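Local coordinates for okadaic acid binding protein 2-alpha (Halichondria okadai, PDB 4WRI) that binds the polyether toxin okadaic acid in a pocket and is implicated in accumulating this cytotoxin in the sponge, at residues Arg18-Phe21 with Arg22-Val26. Sequence-based numbering, arbitrary orientation.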
loop_
_atom_site.group_PDB
_atom_site.type_symbol
_atom_site.label_atom_id
_atom_site.label_comp_id
_atom_site.label_asym_id
_atom_site.label_seq_id
_atom_site.Cartn_x
_atom_site.Cartn_y
_atom_site.Cartn_z
ATOM N N ARG A 18 1.064 -1.558 -10.709
ATOM C CA ARG A 18 -0.306 -1.704 -11.194
ATOM C C ARG A 18 -1.165 -2.370 -10.126
ATOM O O ARG A 18 -2.365 -2.103 -10.023
ATOM C CB ARG A 18 -0.361 -2.515 -12.494
ATOM C CG ARG A 18 0.280 -1.795 -13.680
ATOM C CD ARG A 18 -0.092 -2.497 -14.991
ATOM N NE ARG A 18 0.552 -3.803 -15.146
ATOM C CZ ARG A 18 1.808 -3.992 -15.566
ATOM N NH1 ARG A 18 2.605 -2.965 -15.849
ATOM N NH2 ARG A 18 2.254 -5.240 -15.684
ATOM N N THR A 19 -0.558 -3.237 -9.320
ATOM C CA THR A 19 -1.292 -3.926 -8.254
ATOM C C THR A 19 -1.670 -2.937 -7.138
ATOM O O THR A 19 -2.715 -3.058 -6.526
ATOM C CB THR A 19 -0.463 -5.114 -7.724
ATOM O OG1 THR A 19 -0.229 -6.033 -8.812
ATOM C CG2 THR A 19 -1.171 -5.850 -6.591
ATOM N N VAL A 20 -0.812 -1.959 -6.884
ATOM C CA VAL A 20 -1.150 -0.880 -5.962
ATOM C C VAL A 20 -2.309 -0.044 -6.496
ATOM O O VAL A 20 -3.226 0.306 -5.757
ATOM C CB VAL A 20 0.054 0.047 -5.763
ATOM C CG1 VAL A 20 -0.322 1.244 -4.892
ATOM C CG2 VAL A 20 1.234 -0.711 -5.148
ATOM N N PHE A 21 -2.262 0.303 -7.779
ATOM C CA PHE A 21 -3.199 1.261 -8.362
ATOM C C PHE A 21 -4.583 0.651 -8.580
ATOM O O PHE A 21 -5.608 1.359 -8.464
ATOM C CB PHE A 21 -2.631 1.774 -9.690
ATOM C CG PHE A 21 -3.409 2.914 -10.300
ATOM C CD1 PHE A 21 -3.140 4.233 -9.951
ATOM C CD2 PHE A 21 -4.407 2.667 -11.232
ATOM C CE1 PHE A 21 -3.829 5.298 -10.550
ATOM C CE2 PHE A 21 -5.111 3.742 -11.836
ATOM C CZ PHE A 21 -4.821 5.042 -11.490
ATOM N N ARG A 22 -4.624 -0.641 -8.917
ATOM C CA ARG A 22 -5.884 -1.268 -9.335
ATOM C C ARG A 22 -7.071 -1.069 -8.374
ATOM O O ARG A 22 -8.139 -0.676 -8.837
ATOM C CB ARG A 22 -5.681 -2.756 -9.710
ATOM C CG ARG A 22 -6.963 -3.462 -10.224
ATOM C CD ARG A 22 -7.453 -2.910 -11.562
ATOM N NE ARG A 22 -6.360 -2.608 -12.496
ATOM C CZ ARG A 22 -5.711 -3.498 -13.247
ATOM N NH1 ARG A 22 -6.040 -4.787 -13.205
ATOM N NH2 ARG A 22 -4.719 -3.099 -14.045
ATOM N N PRO A 23 -6.878 -1.297 -7.065
ATOM C CA PRO A 23 -8.039 -1.114 -6.177
ATOM C C PRO A 23 -8.540 0.337 -6.170
ATOM O O PRO A 23 -9.757 0.563 -6.036
ATOM C CB PRO A 23 -7.509 -1.528 -4.803
ATOM C CG PRO A 23 -6.318 -2.406 -5.091
ATOM C CD PRO A 23 -5.710 -1.861 -6.360
ATOM N N TRP A 24 -7.638 1.307 -6.327
ATOM C CA TRP A 24 -8.050 2.702 -6.395
ATOM C C TRP A 24 -8.832 2.953 -7.673
ATOM O O TRP A 24 -9.846 3.637 -7.670
ATOM C CB TRP A 24 -6.845 3.629 -6.358
ATOM C CG TRP A 24 -5.940 3.446 -5.171
ATOM C CD1 TRP A 24 -6.263 2.933 -3.934
ATOM C CD2 TRP A 24 -4.564 3.815 -5.106
ATOM N NE1 TRP A 24 -5.155 2.964 -3.117
ATOM C CE2 TRP A 24 -4.094 3.474 -3.820
ATOM C CE3 TRP A 24 -3.666 4.364 -6.029
ATOM C CZ2 TRP A 24 -2.771 3.695 -3.419
ATOM C CZ3 TRP A 24 -2.351 4.590 -5.614
ATOM C CH2 TRP A 24 -1.916 4.242 -4.341
ATOM N N ASP A 25 -8.348 2.412 -8.792
ATOM C CA ASP A 25 -9.069 2.506 -10.058
ATOM C C ASP A 25 -10.485 1.943 -9.865
ATOM O O ASP A 25 -11.466 2.579 -10.267
ATOM C CB ASP A 25 -8.286 1.734 -11.127
ATOM C CG ASP A 25 -8.748 2.004 -12.547
ATOM O OD1 ASP A 25 -9.742 2.726 -12.782
ATOM O OD2 ASP A 25 -8.067 1.473 -13.456
ATOM N N VAL A 26 -10.589 0.757 -9.276
ATOM C CA VAL A 26 -11.904 0.151 -9.062
ATOM C C VAL A 26 -12.802 1.041 -8.187
ATOM O O VAL A 26 -13.971 1.263 -8.537
ATOM C CB VAL A 26 -11.775 -1.285 -8.501
ATOM C CG1 VAL A 26 -13.143 -1.845 -8.126
ATOM C CG2 VAL A 26 -11.116 -2.196 -9.551
#
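Trp24 and Val20, one turn apart on helix 11-27, lie side by side and point the same way, and the indole is the group to follow outward. At its root, CB rests 3.3 Å from Phe21 O. CG lies anti to the carbonyl carbon (chi1 -56°), which folds the ring back over the preceding turn, so that Val20 O sits over the centre of one indole face, 3.7 Å above the plane. On the six-membered part, CE3 passes near Phe21 CA and comes within 4.0 Å of Phe21 CD1, the two side chains crossing at about a right angle. Farthest out, CH2 presses on Val20 CG1 at 3.4 Å, a tight apolar touch.

One residue earlier the helix is kinked at Pro23, whose nitrogen has no hydrogen to give; Pro23 CD lies 3.2 Å from Thr19 O. Backbone bonds flank the gap: Arg22 N donates to Arg18 O at 2.9 Å, and Asp25 N reaches Phe21 O in a straighter bond (N-H...O 166°) of 3.0 Å. Phe21 lays CE2 against Asp25 CB, with the ring and carboxylate planes 62° apart. The polar ends turn to the rest of the fold: Asp25 OD1 accepts a hydrogen bond from Gly32 N, Arg22 forms a salt bridge with Glu86, and Arg18 forms one with the C-terminal carboxylate of Asp192.

Around the indole, His67, Phe39 and Tyr89 make edge-to-face ring contacts, and okadaic acid itself touches Trp24. The proline-kinked helix carries a tryptophan, backed by the valine one turn earlier, within an aromatic cluster at the border of the okadaic acid pocket.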